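Local coordinates for glycosylation Associate Protein 1 (Streptococcus agalactiae serotype V, PDB 6OYC), which probably serves the accessory Sec system that glycosylates and secretes a streptococcal adhesin, as a GT-B-related member of the Gap123 complex, at residues Arg151-Ser156 against Leu171-Glu176; Val232-Val237 against His263-Asp268; Glu319-Val324 against Val354-Glu359. All coordinates share one frame; numbering follows the deposited sequence.

Contact 1. Residues Arg151-Ser156 against Leu171-Glu176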
ATOM      1  N   ARG A 151      -7.026  16.088  -9.107  1.00 32.18           N
ATOM      2  CA  ARG A 151      -8.147  16.940  -9.490  1.00 32.81           C
ATOM      3  C   ARG A 151      -7.876  17.695 -10.799  1.00 27.75           C
ATOM      4  O   ARG A 151      -8.731  18.459 -11.251  1.00 29.54           O
ATOM      5  CB  ARG A 151      -8.515  17.889  -8.349  1.00 27.12           C
ATOM      6  CG  ARG A 151      -9.156  17.168  -7.156  1.00 30.06           C
ATOM      7  CD  ARG A 151      -9.066  17.949  -5.837  1.00 26.43           C
ATOM      8  NE  ARG A 151      -7.692  18.139  -5.372  1.00 29.55           N
ATOM      9  CZ  ARG A 151      -7.359  18.443  -4.117  1.00 29.08           C
ATOM     10  NH1 ARG A 151      -8.302  18.595  -3.197  1.00 26.41           N
ATOM     11  NH2 ARG A 151      -6.079  18.589  -3.780  1.00 29.39           N
ATOM     12  N   GLY A 152      -6.724  17.466 -11.419  1.00 27.81           N
ATOM     13  CA  GLY A 152      -6.424  18.012 -12.727  1.00 29.96           C
ATOM     14  C   GLY A 152      -5.971  19.457 -12.758  1.00 33.55           C
ATOM     15  O   GLY A 152      -6.315  20.180 -13.695  1.00 32.26           O
ATOM     16  N   PHE A 153      -5.222  19.910 -11.749  1.00 30.36           N
ATOM     17  CA  PHE A 153      -4.520  21.185 -11.802  1.00 29.16           C
ATOM     18  C   PHE A 153      -3.037  20.931 -11.558  1.00 26.58           C
ATOM     19  O   PHE A 153      -2.649  19.863 -11.067  1.00 26.20           O
ATOM     20  CB  PHE A 153      -5.088  22.186 -10.777  1.00 27.13           C
ATOM     21  CG  PHE A 153      -4.911  21.765  -9.342  1.00 26.10           C
ATOM     22  CD1 PHE A 153      -3.745  22.071  -8.651  1.00 25.85           C
ATOM     23  CD2 PHE A 153      -5.916  21.067  -8.683  1.00 28.60           C
ATOM     24  CE1 PHE A 153      -3.577  21.684  -7.317  1.00 27.83           C
ATOM     25  CE2 PHE A 153      -5.756  20.672  -7.352  1.00 30.37           C
ATOM     26  CZ  PHE A 153      -4.575  20.986  -6.671  1.00 28.31           C
ATOM     27  N   LEU A 154      -2.197  21.915 -11.901  1.00 27.95           N
ATOM     28  CA  LEU A 154      -0.759  21.828 -11.599  1.00 26.04           C
ATOM     29  C   LEU A 154      -0.537  22.110 -10.116  1.00 25.66           C
ATOM     30  O   LEU A 154      -0.750  23.232  -9.672  1.00 26.00           O
ATOM     31  CB  LEU A 154       0.049  22.808 -12.446  1.00 26.56           C
ATOM     32  CG  LEU A 154       1.581  22.781 -12.232  1.00 29.10           C
ATOM     33  CD1 LEU A 154       2.200  21.403 -12.508  1.00 24.18           C
ATOM     34  CD2 LEU A 154       2.227  23.820 -13.099  1.00 23.50           C
ATOM     35  N   SER A 155      -0.098  21.097  -9.356  1.00 25.95           N
ATOM     36  CA  SER A 155       0.105  21.204  -7.916  1.00 26.26           C
ATOM     37  C   SER A 155       1.477  21.757  -7.547  1.00 28.84           C
ATOM     38  O   SER A 155       1.582  22.565  -6.617  1.00 28.72           O
ATOM     39  CB  SER A 155      -0.088  19.839  -7.243  1.00 27.07           C
ATOM     40  OG  SER A 155       0.054  19.938  -5.826  1.00 28.13           O
ATOM     41  N   SER A 156       2.532  21.349  -8.246  1.00 25.36           N
ATOM     42  CA  SER A 156       3.856  21.841  -7.899  1.00 26.06           C
ATOM     43  C   SER A 156       4.821  21.615  -9.063  1.00 28.03           C
ATOM     44  O   SER A 156       4.550  20.835  -9.979  1.00 27.25           O
ATOM     45  CB  SER A 156       4.361  21.178  -6.604  1.00 27.98           C
ATOM     46  OG  SER A 156       4.752  19.822  -6.799  1.00 28.96           O
ATOM     47  N   LEU A 171       1.936  25.257  -5.686  1.00 32.68           N
ATOM     48  CA  LEU A 171       1.061  26.214  -6.342  1.00 30.51           C
ATOM     49  C   LEU A 171      -0.370  26.061  -5.852  1.00 30.16           C
ATOM     50  O   LEU A 171      -0.776  24.996  -5.378  1.00 28.71           O
ATOM     51  CB  LEU A 171       1.107  26.045  -7.871  1.00 27.03           C
ATOM     52  CG  LEU A 171       2.493  26.037  -8.553  1.00 30.12           C
ATOM     53  CD1 LEU A 171       2.413  25.955 -10.077  1.00 23.64           C
ATOM     54  CD2 LEU A 171       3.304  27.259  -8.157  1.00 31.76           C
ATOM     55  N   ALA A 172      -1.125  27.164  -5.959  1.00 31.13           N
ATOM     56  CA  ALA A 172      -2.582  27.140  -5.908  1.00 31.22           C
ATOM     57  C   ALA A 172      -3.133  26.845  -7.304  1.00 30.32           C
ATOM     58  O   ALA A 172      -2.402  26.943  -8.298  1.00 29.10           O
ATOM     59  CB  ALA A 172      -3.112  28.479  -5.390  1.00 29.15           C
ATOM     60  N   PRO A 173      -4.412  26.462  -7.412  1.00 29.78           N
ATOM     61  CA  PRO A 173      -4.970  26.150  -8.749  1.00 30.77           C
ATOM     62  C   PRO A 173      -4.938  27.323  -9.716  1.00 32.52           C
ATOM     63  O   PRO A 173      -5.014  27.111 -10.933  1.00 32.04           O
ATOM     64  CB  PRO A 173      -6.411  25.703  -8.444  1.00 29.57           C
ATOM     65  CG  PRO A 173      -6.345  25.184  -7.017  1.00 32.49           C
ATOM     66  CD  PRO A 173      -5.325  26.068  -6.316  1.00 28.86           C
ATOM     67  N   SER A 174      -4.817  28.548  -9.222  1.00 31.55           N
ATOM     68  CA  SER A 174      -4.604  29.707 -10.074  1.00 32.11           C
ATOM     69  C   SER A 174      -3.225  29.723 -10.714  1.00 34.99           C
ATOM     70  O   SER A 174      -3.002  30.514 -11.643  1.00 33.33           O
ATOM     71  CB  SER A 174      -4.759  30.986  -9.263  1.00 30.96           C
ATOM     72  OG  SER A 174      -3.636  31.103  -8.405  1.00 33.05           O
ATOM     73  N   GLY A 175      -2.300  28.893 -10.228  1.00 30.56           N
ATOM     74  CA  GLY A 175      -0.918  28.960 -10.635  1.00 29.88           C
ATOM     75  C   GLY A 175      -0.031  29.777  -9.717  1.00 33.67           C
ATOM     76  O   GLY A 175       1.205  29.696  -9.840  1.00 32.95           O
ATOM     77  N   GLU A 176      -0.616  30.572  -8.814  1.00 35.43           N
ATOM     78  CA  GLU A 176       0.181  31.371  -7.880  1.00 36.45           C
ATOM     79  C   GLU A 176       1.002  30.482  -6.945  1.00 30.73           C
ATOM     80  O   GLU A 176       0.504  29.498  -6.393  1.00 31.67           O
ATOM     81  CB  GLU A 176      -0.726  32.284  -7.038  1.00 35.89           C
ATOM     82  CG  GLU A 176       0.073  33.295  -6.227  1.00 36.93           C
ATOM     83  CD  GLU A 176      -0.786  34.212  -5.371  1.00 45.26           C
ATOM     84  OE1 GLU A 176      -1.942  33.835  -5.045  1.00 46.16           O
ATOM     85  OE2 GLU A 176      -0.294  35.310  -5.020  1.00 44.66           O
TER
HETATM   86  O   HOH W   1      -1.820  25.491 -10.734  1.00 29.81           O

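Contact 2. Residues Val232-Val237 against His263-Asp268. With SO4 (sulfate ion), chain J.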
ATOM      1  N   VAL A 232      -3.736   7.389  16.044  1.00 33.35           N
ATOM      2  CA  VAL A 232      -2.459   7.750  15.449  1.00 31.31           C
ATOM      3  C   VAL A 232      -1.765   6.492  14.948  1.00 33.67           C
ATOM      4  O   VAL A 232      -1.521   5.547  15.713  1.00 32.43           O
ATOM      5  CB  VAL A 232      -1.550   8.496  16.440  1.00 36.73           C
ATOM      6  CG1 VAL A 232      -0.193   8.821  15.772  1.00 33.12           C
ATOM      7  CG2 VAL A 232      -2.235   9.763  16.942  1.00 34.65           C
ATOM      8  N   SER A 233      -1.441   6.495  13.665  1.00 30.83           N
ATOM      9  CA  SER A 233      -0.476   5.556  13.113  1.00 32.91           C
ATOM     10  C   SER A 233       0.888   5.775  13.772  1.00 33.37           C
ATOM     11  O   SER A 233       1.484   6.847  13.622  1.00 34.27           O
ATOM     12  CB  SER A 233      -0.397   5.788  11.605  1.00 29.94           C
ATOM     13  OG  SER A 233      -0.036   4.617  10.925  1.00 38.38           O
ATOM     14  N   PHE A 234       1.381   4.786  14.520  1.00 33.02           N
ATOM     15  CA  PHE A 234       2.631   4.986  15.258  1.00 33.37           C
ATOM     16  C   PHE A 234       3.792   5.239  14.298  1.00 31.79           C
ATOM     17  O   PHE A 234       4.114   4.387  13.467  1.00 36.00           O
ATOM     18  CB  PHE A 234       2.948   3.775  16.147  1.00 32.82           C
ATOM     19  CG  PHE A 234       4.132   3.988  17.068  1.00 33.69           C
ATOM     20  CD1 PHE A 234       5.432   3.971  16.577  1.00 31.67           C
ATOM     21  CD2 PHE A 234       3.943   4.200  18.424  1.00 31.52           C
ATOM     22  CE1 PHE A 234       6.515   4.162  17.421  1.00 34.20           C
ATOM     23  CE2 PHE A 234       5.019   4.390  19.271  1.00 33.22           C
ATOM     24  CZ  PHE A 234       6.311   4.367  18.771  1.00 32.56           C
ATOM     25  N   ASN A 235       4.451   6.385  14.443  1.00 29.08           N
ATOM     26  CA  ASN A 235       5.584   6.711  13.593  1.00 31.05           C
ATOM     27  C   ASN A 235       6.462   7.742  14.289  1.00 33.59           C
ATOM     28  O   ASN A 235       5.969   8.794  14.720  1.00 36.18           O
ATOM     29  CB  ASN A 235       5.095   7.246  12.239  1.00 32.35           C
ATOM     30  CG  ASN A 235       6.117   7.067  11.154  1.00 31.96           C
ATOM     31  OD1 ASN A 235       7.296   7.331  11.354  1.00 31.67           O
ATOM     32  ND2 ASN A 235       5.675   6.590   9.996  1.00 34.29           N
ATOM     33  N   GLN A 236       7.763   7.465  14.377  1.00 33.31           N
ATOM     34  CA  GLN A 236       8.653   8.450  14.987  1.00 36.57           C
ATOM     35  C   GLN A 236       8.719   9.759  14.204  1.00 33.65           C
ATOM     36  O   GLN A 236       9.078  10.785  14.781  1.00 32.12           O
ATOM     37  CB  GLN A 236      10.065   7.885  15.145  1.00 41.33           C
ATOM     38  CG  GLN A 236      10.740   7.504  13.846  1.00 44.80           C
ATOM     39  CD  GLN A 236      12.096   6.823  14.060  1.00 54.91           C
ATOM     40  OE1 GLN A 236      12.274   5.649  13.714  1.00 53.47           O
ATOM     41  NE2 GLN A 236      13.053   7.556  14.635  1.00 55.58           N
ATOM     42  N   VAL A 237       8.379   9.771  12.914  1.00 34.44           N
ATOM     43  CA  VAL A 237       8.440  11.047  12.194  1.00 31.55           C
ATOM     44  C   VAL A 237       7.375  12.026  12.684  1.00 28.85           C
ATOM     45  O   VAL A 237       7.512  13.231  12.457  1.00 32.02           O
ATOM     46  CB  VAL A 237       8.328  10.843  10.666  1.00 32.02           C
ATOM     47  CG1 VAL A 237       9.395   9.860  10.166  1.00 24.73           C
ATOM     48  CG2 VAL A 237       6.925  10.348  10.285  1.00 28.56           C
ATOM     49  N   HIS A 263      11.254  -2.696  18.849  1.00 39.84           N
ATOM     50  CA  HIS A 263      12.180  -2.056  19.774  1.00 39.77           C
ATOM     51  C   HIS A 263      11.905  -0.559  19.869  1.00 42.68           C
ATOM     52  O   HIS A 263      11.903   0.010  20.968  1.00 40.23           O
ATOM     53  CB  HIS A 263      13.627  -2.296  19.342  1.00 37.89           C
ATOM     54  CG  HIS A 263      14.617  -1.437  20.070  1.00 36.80           C
ATOM     55  ND1 HIS A 263      15.080  -1.739  21.334  1.00 35.60           N
ATOM     56  CD2 HIS A 263      15.201  -0.263  19.726  1.00 40.22           C
ATOM     57  CE1 HIS A 263      15.925  -0.801  21.726  1.00 37.95           C
ATOM     58  NE2 HIS A 263      16.019   0.106  20.767  1.00 38.07           N
ATOM     59  N   ASN A 264      11.674   0.096  18.724  1.00 38.85           N
ATOM     60  CA  ASN A 264      11.382   1.524  18.741  1.00 41.07           C
ATOM     61  C   ASN A 264      10.073   1.810  19.460  1.00 39.61           C
ATOM     62  O   ASN A 264       9.961   2.801  20.184  1.00 36.08           O
ATOM     63  CB  ASN A 264      11.325   2.075  17.316  1.00 44.67           C
ATOM     64  CG  ASN A 264      12.695   2.219  16.695  1.00 46.66           C
ATOM     65  OD1 ASN A 264      13.717   1.946  17.337  1.00 46.06           O
ATOM     66  ND2 ASN A 264      12.728   2.659  15.443  1.00 44.81           N
ATOM     67  N   VAL A 265       9.065   0.962  19.259  1.00 38.97           N
ATOM     68  CA  VAL A 265       7.822   1.135  19.997  1.00 38.56           C
ATOM     69  C   VAL A 265       8.080   1.017  21.498  1.00 41.79           C
ATOM     70  O   VAL A 265       7.770   1.927  22.274  1.00 40.66           O
ATOM     71  CB  VAL A 265       6.765   0.125  19.524  1.00 35.74           C
ATOM     72  CG1 VAL A 265       5.527   0.242  20.401  1.00 36.18           C
ATOM     73  CG2 VAL A 265       6.436   0.360  18.048  1.00 31.83           C
ATOM     74  N   LEU A 266       8.673  -0.102  21.919  1.00 43.44           N
ATOM     75  CA  LEU A 266       8.852  -0.385  23.340  1.00 43.81           C
ATOM     76  C   LEU A 266       9.787   0.588  24.024  1.00 44.95           C
ATOM     77  O   LEU A 266       9.829   0.609  25.257  1.00 50.16           O
ATOM     78  CB  LEU A 266       9.394  -1.791  23.537  1.00 44.52           C
ATOM     79  CG  LEU A 266       8.462  -2.851  22.991  1.00 46.98           C
ATOM     80  CD1 LEU A 266       9.244  -4.121  22.671  1.00 46.13           C
ATOM     81  CD2 LEU A 266       7.393  -3.082  24.038  1.00 49.65           C
ATOM     82  N   GLU A 267      10.533   1.381  23.266  1.00 38.44           N
ATOM     83  CA  GLU A 267      11.435   2.354  23.848  1.00 44.22           C
ATOM     84  C   GLU A 267      10.774   3.710  24.066  1.00 47.75           C
ATOM     85  O   GLU A 267      11.233   4.482  24.919  1.00 43.54           O
ATOM     86  CB  GLU A 267      12.676   2.482  22.949  1.00 46.26           C
ATOM     87  CG  GLU A 267      13.381   3.810  22.958  1.00 53.02           C
ATOM     88  CD  GLU A 267      14.557   3.860  21.985  1.00 58.54           C
ATOM     89  OE1 GLU A 267      14.308   3.829  20.753  1.00 54.25           O
ATOM     90  OE2 GLU A 267      15.722   3.948  22.460  1.00 53.25           O
ATOM     91  N   ASP A 268       9.691   4.002  23.343  1.00 42.28           N
ATOM     92  CA  ASP A 268       9.070   5.325  23.369  1.00 42.57           C
ATOM     93  C   ASP A 268       8.036   5.393  24.497  1.00 37.81           C
ATOM     94  O   ASP A 268       6.830   5.513  24.274  1.00 37.27           O
ATOM     95  CB  ASP A 268       8.445   5.636  22.016  1.00 39.06           C
ATOM     96  CG  ASP A 268       7.939   7.066  21.920  1.00 42.07           C
ATOM     97  OD1 ASP A 268       7.938   7.779  22.948  1.00 44.59           O
ATOM     98  OD2 ASP A 268       7.523   7.476  20.812  1.00 42.80           O
TER
HETATM   99  S   SO4 J 607       9.129   3.648  14.063  1.00 49.78           S
HETATM  100  O1  SO4 J 607       8.076   4.667  14.109  1.00 38.34           O
HETATM  101  O2  SO4 J 607      10.185   3.957  15.031  1.00 45.38           O
HETATM  102  O3  SO4 J 607       8.549   2.330  14.392  1.00 44.78           O
HETATM  103  O4  SO4 J 607       9.685   3.579  12.697  1.00 55.63           O

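Contact 3. Residues Glu319-Val324 against Val354-Glu359. With SO4 (sulfate ion), chain K.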
ATOM      1  N   GLU A 319      -7.662 -23.586  -9.269  1.00 36.57           N
ATOM      2  CA  GLU A 319      -6.522 -22.746  -9.599  1.00 40.51           C
ATOM      3  C   GLU A 319      -5.659 -22.509  -8.365  1.00 38.12           C
ATOM      4  O   GLU A 319      -6.147 -22.021  -7.330  1.00 38.51           O
ATOM      5  CB  GLU A 319      -6.978 -21.421 -10.200  1.00 44.95           C
ATOM      6  CG  GLU A 319      -5.841 -20.645 -10.856  1.00 49.40           C
ATOM      7  CD  GLU A 319      -6.197 -19.191 -11.134  1.00 52.82           C
ATOM      8  OE1 GLU A 319      -5.260 -18.389 -11.372  1.00 55.91           O
ATOM      9  OE2 GLU A 319      -7.407 -18.853 -11.124  1.00 53.41           O
ATOM     10  N   ILE A 320      -4.380 -22.863  -8.485  1.00 36.15           N
ATOM     11  CA  ILE A 320      -3.384 -22.656  -7.441  1.00 38.95           C
ATOM     12  C   ILE A 320      -2.620 -21.374  -7.747  1.00 39.10           C
ATOM     13  O   ILE A 320      -2.095 -21.198  -8.857  1.00 39.55           O
ATOM     14  CB  ILE A 320      -2.418 -23.852  -7.340  1.00 39.46           C
ATOM     15  CG1 ILE A 320      -3.177 -25.147  -7.054  1.00 39.38           C
ATOM     16  CG2 ILE A 320      -1.342 -23.596  -6.272  1.00 32.01           C
ATOM     17  CD1 ILE A 320      -2.280 -26.321  -6.773  1.00 35.35           C
ATOM     18  N   TYR A 321      -2.534 -20.500  -6.749  1.00 31.87           N
ATOM     19  CA  TYR A 321      -1.821 -19.226  -6.823  1.00 34.77           C
ATOM     20  C   TYR A 321      -0.489 -19.397  -6.095  1.00 33.08           C
ATOM     21  O   TYR A 321      -0.458 -19.430  -4.862  1.00 32.49           O
ATOM     22  CB  TYR A 321      -2.697 -18.144  -6.180  1.00 31.71           C
ATOM     23  CG  TYR A 321      -2.236 -16.693  -6.202  1.00 36.95           C
ATOM     24  CD1 TYR A 321      -1.365 -16.195  -5.226  1.00 31.17           C
ATOM     25  CD2 TYR A 321      -2.751 -15.795  -7.134  1.00 33.66           C
ATOM     26  CE1 TYR A 321      -0.980 -14.851  -5.232  1.00 33.36           C
ATOM     27  CE2 TYR A 321      -2.374 -14.454  -7.136  1.00 30.58           C
ATOM     28  CZ  TYR A 321      -1.483 -13.993  -6.189  1.00 31.79           C
ATOM     29  OH  TYR A 321      -1.097 -12.672  -6.182  1.00 35.97           O
ATOM     30  N   PHE A 322       0.612 -19.519  -6.847  1.00 37.20           N
ATOM     31  CA  PHE A 322       1.895 -19.997  -6.315  1.00 36.50           C
ATOM     32  C   PHE A 322       2.946 -18.890  -6.350  1.00 33.96           C
ATOM     33  O   PHE A 322       3.481 -18.559  -7.421  1.00 30.53           O
ATOM     34  CB  PHE A 322       2.372 -21.217  -7.102  1.00 31.77           C
ATOM     35  CG  PHE A 322       3.462 -22.024  -6.419  1.00 38.11           C
ATOM     36  CD1 PHE A 322       4.720 -21.482  -6.181  1.00 37.96           C
ATOM     37  CD2 PHE A 322       3.243 -23.352  -6.065  1.00 43.74           C
ATOM     38  CE1 PHE A 322       5.730 -22.247  -5.587  1.00 39.14           C
ATOM     39  CE2 PHE A 322       4.257 -24.123  -5.464  1.00 40.64           C
ATOM     40  CZ  PHE A 322       5.492 -23.562  -5.223  1.00 37.80           C
ATOM     41  N   VAL A 323       3.277 -18.358  -5.177  1.00 30.70           N
ATOM     42  CA  VAL A 323       4.251 -17.274  -5.078  1.00 33.06           C
ATOM     43  C   VAL A 323       5.648 -17.856  -5.225  1.00 35.85           C
ATOM     44  O   VAL A 323       6.024 -18.767  -4.483  1.00 36.71           O
ATOM     45  CB  VAL A 323       4.098 -16.521  -3.742  1.00 35.08           C
ATOM     46  CG1 VAL A 323       5.220 -15.463  -3.557  1.00 31.71           C
ATOM     47  CG2 VAL A 323       2.725 -15.862  -3.660  1.00 32.71           C
ATOM     48  N   VAL A 324       6.427 -17.330  -6.177  1.00 35.72           N
ATOM     49  CA  VAL A 324       7.770 -17.861  -6.426  1.00 34.82           C
ATOM     50  C   VAL A 324       8.892 -16.984  -5.860  1.00 37.19           C
ATOM     51  O   VAL A 324      10.044 -17.443  -5.799  1.00 39.52           O
ATOM     52  CB  VAL A 324       7.993 -18.113  -7.934  1.00 38.99           C
ATOM     53  CG1 VAL A 324       6.979 -19.139  -8.447  1.00 35.72           C
ATOM     54  CG2 VAL A 324       7.910 -16.795  -8.726  1.00 36.58           C
ATOM     55  N   VAL A 354       3.334 -16.642  -9.460  1.00 33.71           N
ATOM     56  CA  VAL A 354       3.144 -15.241  -9.113  1.00 32.87           C
ATOM     57  C   VAL A 354       4.483 -14.677  -8.659  1.00 36.35           C
ATOM     58  O   VAL A 354       5.110 -15.213  -7.735  1.00 34.23           O
ATOM     59  CB  VAL A 354       2.077 -15.087  -8.023  1.00 31.42           C
ATOM     60  CG1 VAL A 354       1.910 -13.599  -7.587  1.00 33.88           C
ATOM     61  CG2 VAL A 354       0.770 -15.689  -8.522  1.00 30.99           C
ATOM     62  N   SER A 355       4.928 -13.610  -9.318  1.00 36.08           N
ATOM     63  CA  SER A 355       6.123 -12.881  -8.920  1.00 33.40           C
ATOM     64  C   SER A 355       5.728 -11.445  -8.615  1.00 37.68           C
ATOM     65  O   SER A 355       5.154 -10.756  -9.472  1.00 33.99           O
ATOM     66  CB  SER A 355       7.193 -12.923 -10.011  1.00 35.87           C
ATOM     67  OG  SER A 355       8.213 -11.982  -9.746  1.00 41.87           O
ATOM     68  N   TYR A 356       6.027 -11.003  -7.400  1.00 35.49           N
ATOM     69  CA  TYR A 356       5.811  -9.627  -6.998  1.00 35.04           C
ATOM     70  C   TYR A 356       7.047  -8.753  -7.221  1.00 36.37           C
ATOM     71  O   TYR A 356       7.002  -7.557  -6.922  1.00 38.00           O
ATOM     72  CB  TYR A 356       5.384  -9.567  -5.526  1.00 35.88           C
ATOM     73  CG  TYR A 356       4.080 -10.280  -5.179  1.00 36.63           C
ATOM     74  CD1 TYR A 356       2.887  -9.971  -5.837  1.00 30.54           C
ATOM     75  CD2 TYR A 356       4.040 -11.243  -4.159  1.00 32.36           C
ATOM     76  CE1 TYR A 356       1.706 -10.615  -5.511  1.00 30.63           C
ATOM     77  CE2 TYR A 356       2.849 -11.886  -3.816  1.00 29.90           C
ATOM     78  CZ  TYR A 356       1.692 -11.571  -4.502  1.00 31.45           C
ATOM     79  OH  TYR A 356       0.513 -12.201  -4.170  1.00 33.33           O
ATOM     80  N   GLU A 357       8.130  -9.306  -7.762  1.00 36.78           N
ATOM     81  CA  GLU A 357       9.356  -8.536  -7.942  1.00 38.65           C
ATOM     82  C   GLU A 357       9.169  -7.493  -9.036  1.00 38.27           C
ATOM     83  O   GLU A 357       8.877  -7.838 -10.186  1.00 40.37           O
ATOM     84  CB  GLU A 357      10.522  -9.459  -8.292  1.00 38.38           C
ATOM     85  CG  GLU A 357      11.812  -8.683  -8.549  1.00 40.75           C
ATOM     86  CD  GLU A 357      12.115  -7.665  -7.439  1.00 42.55           C
ATOM     87  OE1 GLU A 357      12.028  -8.016  -6.250  1.00 42.09           O
ATOM     88  OE2 GLU A 357      12.439  -6.499  -7.746  1.00 44.96           O
ATOM     89  N   ARG A 358       9.359  -6.219  -8.690  1.00 40.27           N
ATOM     90  CA  ARG A 358       9.148  -5.150  -9.663  1.00 39.49           C
ATOM     91  C   ARG A 358      10.337  -4.973 -10.609  1.00 39.63           C
ATOM     92  O   ARG A 358      10.155  -4.504 -11.739  1.00 37.99           O
ATOM     93  CB  ARG A 358       8.832  -3.839  -8.942  1.00 34.13           C
ATOM     94  CG  ARG A 358       9.949  -3.255  -8.127  1.00 40.15           C
ATOM     95  CD  ARG A 358       9.503  -1.931  -7.508  1.00 38.79           C
ATOM     96  NE  ARG A 358      10.487  -1.436  -6.562  1.00 43.74           N
ATOM     97  CZ  ARG A 358      10.550  -0.187  -6.100  1.00 44.54           C
ATOM     98  NH1 ARG A 358       9.670   0.730  -6.493  1.00 44.91           N
ATOM     99  NH2 ARG A 358      11.504   0.144  -5.242  1.00 44.94           N
ATOM    100  N   GLU A 359      11.539  -5.354 -10.184  1.00 39.81           N
ATOM    101  CA  GLU A 359      12.710  -5.214 -11.039  1.00 43.49           C
ATOM    102  C   GLU A 359      12.559  -6.080 -12.283  1.00 45.70           C
ATOM    103  O   GLU A 359      12.285  -7.283 -12.196  1.00 43.62           O
ATOM    104  CB  GLU A 359      13.989  -5.593 -10.282  1.00 42.67           C
ATOM    105  CG  GLU A 359      14.473  -4.570  -9.238  1.00 47.72           C
ATOM    106  CD  GLU A 359      14.879  -3.217  -9.841  1.00 56.26           C
ATOM    107  OE1 GLU A 359      14.913  -3.075 -11.090  1.00 52.98           O
ATOM    108  OE2 GLU A 359      15.159  -2.281  -9.056  1.00 58.71           O
TER
HETATM  109  S   SO4 K 608      10.908  -3.333  -3.158  1.00 70.45           S
HETATM  110  O1  SO4 K 608       9.494  -3.693  -3.124  1.00 58.04           O
HETATM  111  O2  SO4 K 608      11.170  -2.222  -2.233  1.00 62.41           O
HETATM  112  O3  SO4 K 608      11.261  -2.994  -4.535  1.00 57.22           O
HETATM  113  O4  SO4 K 608      11.716  -4.486  -2.744  1.00 76.81           O

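Contact 1. Residues Arg151-Ser156 against Leu171-Glu176
Leu154 and Leu171 meet through their branches, CD2 of Leu154 lying 3.7 Å from CD1 of Leu171, and this pair is a tight part of the contact. With CG of Leu171 anti to its carbonyl carbon (chi1 -52°), its CD1 meets both CG and CD2 of Leu154, and the two chains cross obliquely. Beside them the backbones are tied by one hydrogen bond, from Leu171 N to Ser155 O at 2.9 Å, nearly straight at 165°. Pro173 CG sits over the centre of one face of the buried Phe153 ring, 4.2 Å from the centroid, a well-centred CH-pi contact 5° off the ring normal.

The looser side lies toward the turn, where the two backbones separate. Leu154 O and Ala172 O are 4.3 Å apart, and a water bridges them, donating to Leu154 O at 2.7 Å and to Ala172 O at 2.9 Å. In the type I turn Ala172 to Gly175, Ser174 and Gly175 are solvent-exposed.

The contact joins strand 154-161 to the turn between strands 164-171 and 177-182 of the antiparallel sheet. On the other edge of strand 154-161, Ser155 and Ser156 form a classic beta bulge against Leu147 of strand 141-148, and both their hydroxyls bond to Tyr55.

Contact 2. Residues Val232-Val237 against His263-Asp268
Asn264 and Gln236 face each other at the more exposed side of this contact with a sulfate ion, probably from the crystallisation liquor, held between them. Asn264 ND2 donates to sulfate O2 at 2.9 Å, while the backbone N of Gln236 donates to sulfate O1 at 2.8 Å, so the two segments grip different oxygens of one anion. The first torsion of Asn264 puts CG anti to its carbonyl carbon (chi1 -75°), on the side of the ion. Gln236 reaches the same region with an extended chain beyond CG, and its OE1 comes within 3.5 Å of Asn264 ND2. Asn260 and Asn261, just ahead of helix 262-267, add further hydrogen bonds to the ion.

One residue on, Val265 supplies the apolar part. Its CG2 lies 3.8 Å above one face of the Phe234 ring, displaced toward the rim over CD1 and CE1, in a CH-pi contact 17° off the ring normal. Phe234 CZ comes 3.8 Å from Val265 CA, so the ring's far end abuts the helix backbone itself. Val265 also packs on Val255 and Leu289.

At the helix end, Asp268 sends its carboxylate past the ring, with OD2 3.9 Å from Phe234 CZ and the two planes 72° apart. That oxygen accepts from Ser271 OG, and Asp268 is the N-cap of helix 269-273.

The chemistry thus divides in two: a buried ring seated against a helix and, at the ring's edge, a polar cluster where backbone and amide N-H groups gather round an anion. Such a cluster is consistent with a site able to hold a negatively charged group, although the natural occupant, if any, cannot be inferred from a sulfate.

Contact 3. Residues Glu319-Val324 against Val354-Glu359
Val354 is the bump that fills the hollow made by Tyr321 and Tyr356. Its CG2 stands over the centre of the Tyr321 ring, 3.5 Å from the centroid and 7° off the normal, a CH-pi contact with the methyl seated squarely on the face. The other branch, CG1, lies 3.6 Å above the Tyr356 ring plane, offset toward the rim, so the forked side chain occupies the angle between two aromatic faces. A first torsion of -176° sets CG of Tyr321 anti to its backbone N and brings it under Val354 CG2.

The hollow is closed where the phenols meet. Tyr321 OH and Tyr356 OH share a 2.6 Å hydrogen bond, the side chains crossing at about a right angle, with Tyr356 OH at the edge of the Tyr321 ring and near its plane. Tyr356 OH also bonds to Thr438, so this buried hydroxyl has two partners. Val323 CG2 fits beside the Tyr356 ring, 4.0 Å from CE2.

Beneath these side chains the backbones are in parallel register, Val323 opposite Val354. Val354 N donates to Phe322 O at 2.8 Å, and Val324 N donates to Val354 O at 2.9 Å. Val324 CG2 lies beside the acceptor of this second bond, 3.4 Å from Val354 O. Away from the hollow, Arg358 NE makes a weak bond to a sulfate, which Thr27 also holds.

Strand 318-323, helix 329-344 and strand 349-354 follow one another as a beta-alpha-beta crossover, the building unit of a Rossmann-like domain; the contact lies at the carboxyl ends of its two strands, in keeping with the GT-B architecture of the family.

The three contacts are associated with three separate sheets and do not touch. Contact 1 belongs to the ten-stranded antiparallel sheet, whereas contacts 2 and 3 sit at the carboxyl ends of strands in two parallel sheets, consistent with the paired Rossmann-like domains of a GT-B fold. Centre to centre, contact 1 is 35 Å from contact 2 and 39 Å from contact 3, the latter across the chain's centre; contacts 2 and 3 are 32 Å apart, their nearest atoms about 18 Å. Each parallel-sheet contact has a sulfate, held between both segments in contact 2 but bound weakly by Arg358, and also by Thr27, in contact 3. Neither ion establishes an active site.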